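Local coordinates for G protein alpha subunit (Entamoeba histolytica, PDB 4FID), which binds guanine nucleotides as the alpha subunit of a heterotrimeric G protein and probably acts as a GTPase switch that relays transmembrane signals, at residues G14-S19 / I189-L194. Numbering follows the deposited sequence.
Sequences GESGKS and IFVTSL. With GDP (guanosine-5'-diphosphate), chain C.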
loop_
_atom_site.group_PDB
_atom_site.type_symbol
_atom_site.label_atom_id
_atom_site.label_comp_id
_atom_site.label_asym_id
_atom_site.label_seq_id
_atom_site.Cartn_x
_atom_site.Cartn_y
_atom_site.Cartn_z
ATOM N N GLY A 14 3.159 0.302 -8.542
ATOM C CA GLY A 14 4.023 0.328 -7.382
ATOM C C GLY A 14 3.491 1.271 -6.328
ATOM O O GLY A 14 3.006 2.365 -6.640
ATOM N N GLU A 15 3.589 0.844 -5.072
ATOM C CA GLU A 15 3.115 1.636 -3.941
ATOM C C GLU A 15 1.612 1.785 -3.981
ATOM O O GLU A 15 1.068 2.804 -3.580
ATOM C CB GLU A 15 3.784 3.013 -3.901
ATOM C CG GLU A 15 5.021 3.077 -3.017
ATOM C CD GLU A 15 6.040 4.056 -3.547
ATOM O OE1 GLU A 15 6.652 4.795 -2.739
ATOM O OE2 GLU A 15 6.221 4.086 -4.784
ATOM N N SER A 16 0.951 0.758 -4.486
ATOM C CA SER A 16 -0.485 0.685 -4.433
ATOM C C SER A 16 -0.907 0.028 -3.121
ATOM O O SER A 16 -2.071 0.074 -2.730
ATOM C CB SER A 16 -0.973 -0.152 -5.596
ATOM O OG SER A 16 -0.200 -1.326 -5.687
ATOM N N GLY A 17 0.060 -0.579 -2.444
ATOM C CA GLY A 17 -0.192 -1.345 -1.242
ATOM C C GLY A 17 -0.649 -2.775 -1.504
ATOM O O GLY A 17 -1.187 -3.421 -0.607
ATOM N N LYS A 18 -0.435 -3.298 -2.710
ATOM C CA LYS A 18 -0.926 -4.650 -3.008
ATOM C C LYS A 18 -0.171 -5.716 -2.224
ATOM O O LYS A 18 -0.729 -6.771 -1.875
ATOM C CB LYS A 18 -0.921 -4.924 -4.516
ATOM C CG LYS A 18 0.131 -5.865 -5.024
ATOM C CD LYS A 18 0.160 -5.850 -6.573
ATOM C CE LYS A 18 1.575 -5.646 -7.107
ATOM N NZ LYS A 18 2.598 -6.207 -6.156
ATOM N N SER A 19 1.092 -5.430 -1.924
ATOM C CA SER A 19 1.920 -6.339 -1.123
ATOM C C SER A 19 1.459 -6.341 0.339
ATOM O O SER A 19 1.502 -7.361 1.014
ATOM C CB SER A 19 3.407 -5.982 -1.263
ATOM O OG SER A 19 4.047 -5.865 -0.004
ATOM N N ILE A 189 -7.587 -9.252 -8.918
ATOM C CA ILE A 189 -7.815 -8.076 -8.101
ATOM C C ILE A 189 -6.795 -6.975 -8.430
ATOM O O ILE A 189 -5.592 -7.155 -8.243
ATOM C CB ILE A 189 -7.742 -8.433 -6.608
ATOM C CG1 ILE A 189 -8.783 -9.509 -6.274
ATOM C CG2 ILE A 189 -7.941 -7.187 -5.741
ATOM C CD1 ILE A 189 -8.950 -9.776 -4.775
ATOM N N PHE A 190 -7.275 -5.840 -8.933
ATOM C CA PHE A 190 -6.389 -4.720 -9.232
ATOM C C PHE A 190 -6.378 -3.728 -8.069
ATOM O O PHE A 190 -7.419 -3.206 -7.680
ATOM C CB PHE A 190 -6.798 -4.012 -10.537
ATOM C CG PHE A 190 -5.921 -2.840 -10.899
ATOM C CD1 PHE A 190 -4.658 -3.040 -11.451
ATOM C CD2 PHE A 190 -6.357 -1.537 -10.692
ATOM C CE1 PHE A 190 -3.837 -1.963 -11.794
ATOM C CE2 PHE A 190 -5.539 -0.446 -11.021
ATOM C CZ PHE A 190 -4.281 -0.665 -11.583
ATOM N N VAL A 191 -5.193 -3.481 -7.519
ATOM C CA VAL A 191 -5.036 -2.553 -6.423
ATOM C C VAL A 191 -4.441 -1.254 -6.916
ATOM O O VAL A 191 -3.484 -1.250 -7.716
ATOM C CB VAL A 191 -4.094 -3.106 -5.343
ATOM C CG1 VAL A 191 -4.201 -2.254 -4.042
ATOM C CG2 VAL A 191 -4.388 -4.561 -5.077
ATOM N N THR A 192 -4.997 -0.149 -6.425
ATOM C CA THR A 192 -4.460 1.162 -6.743
ATOM C C THR A 192 -4.533 2.099 -5.527
ATOM O O THR A 192 -5.415 1.993 -4.671
ATOM C CB THR A 192 -5.148 1.787 -7.992
ATOM O OG1 THR A 192 -4.413 2.945 -8.433
ATOM C CG2 THR A 192 -6.603 2.180 -7.679
ATOM N N SER A 193 -3.569 3.000 -5.449
ATOM C CA SER A 193 -3.474 3.930 -4.354
ATOM C C SER A 193 -4.292 5.153 -4.700
ATOM O O SER A 193 -4.085 5.769 -5.739
ATOM C CB SER A 193 -2.012 4.331 -4.166
ATOM O OG SER A 193 -1.853 5.174 -3.041
ATOM N N LEU A 194 -5.220 5.515 -3.822
ATOM C CA LEU A 194 -6.000 6.721 -4.046
ATOM C C LEU A 194 -5.139 7.946 -3.804
ATOM O O LEU A 194 -5.359 8.998 -4.404
ATOM C CB LEU A 194 -7.229 6.752 -3.140
ATOM C CG LEU A 194 -8.435 5.939 -3.623
ATOM C CD1 LEU A 194 -9.478 5.830 -2.528
ATOM C CD2 LEU A 194 -9.006 6.607 -4.854
HETATM P PB GDP C . 3.633 -2.969 -3.593
HETATM O O1B GDP C . 4.643 -3.996 -3.146
HETATM O O2B GDP C . 4.217 -2.164 -4.730
HETATM O O3B GDP C . 2.410 -3.714 -4.066
HETATM O O3A GDP C . 3.225 -1.937 -2.401
HETATM P PA GDP C . 3.544 -2.175 -0.821
HETATM O O1A GDP C . 2.595 -3.183 -0.207
HETATM O O2A GDP C . 4.983 -2.606 -0.603
HETATM O "O5'" GDP C . 3.337 -0.709 -0.164
HETATM C "C5'" GDP C . 4.410 -0.082 0.544
HETATM C "C4'" GDP C . 3.921 0.807 1.698
HETATM O "O4'" GDP C . 2.551 1.204 1.547
HETATM C "C3'" GDP C . 4.046 0.123 3.061
HETATM O "O3'" GDP C . 4.844 0.941 3.941
HETATM C "C2'" GDP C . 2.615 -0.017 3.562
HETATM O "O2'" GDP C . 2.542 0.089 4.995
HETATM C "C1'" GDP C . 1.887 1.102 2.811
HETATM N N9 GDP C . 0.422 0.855 2.664
HETATM C C8 GDP C . -0.200 -0.062 1.891
HETATM N N7 GDP C . -1.553 0.020 2.019
HETATM C C5 GDP C . -1.818 1.012 2.889
HETATM C C6 GDP C . -3.027 1.634 3.489
HETATM O O6 GDP C . -4.170 1.239 3.195
HETATM N N1 GDP C . -2.866 2.632 4.364
HETATM C C2 GDP C . -1.645 3.097 4.700
HETATM N N2 GDP C . -1.562 4.119 5.581
HETATM N N3 GDP C . -0.494 2.583 4.195
HETATM C C4 GDP C . -0.517 1.561 3.305
HETATM O O HOH W 1 0.728 5.831 -2.656
#
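The P-loop (Walker A motif) of the Ras-like domain follows strand 6-12 and lies here against the end of strand 187-193, the parallel strand next to it. Val191 and Ser193 both point at the loop from the strand. The two methyls of Val191 divide the work. Val191 CG1, anti to the backbone N (chi1 -167°), meets the carbonyl O of Ser16 at 3.4 Å. Val191 CG2 packs on CB of Lys18 at 3.5 Å, at the first turn of helix 18-28. Beyond CB the lysine chain leaves the strand and bends along the beta-phosphate. Its NZ makes a weak hydrogen bond to O3B of GDP and a salt bridge with Asp167. CB of Ser16 rests on the strand backbone, 3.5 Å from Val191 O, with Thr192 CA beside it. The hydroxyl of Ser16 is turned back into its own loop and bonded to the carbonyl of Ser13. Ser193 CB lies 3.5 Å from Glu15 O. Asn236 ND2 bonds both Ser16 O and GDP, and Lys237 NZ is hydrogen-bonded to Glu15 O.

On its other side the loop wraps the diphosphate with backbone amides. Glu15 N gives a fairly straight bond to O2B of GDP (3.1 Å, 160°), and Ser19 N bonds O3B of GDP at 3.0 Å. Gly17, the N-cap residue of helix 18-28, takes a positive phi (83°), and its CA is 3.4 Å from C8 of GDP. The two segments exchange no direct hydrogen bond, but one water joins them: it donates to Glu15 O and is hydrogen-bonded to Ser193 OG at 2.7 Å.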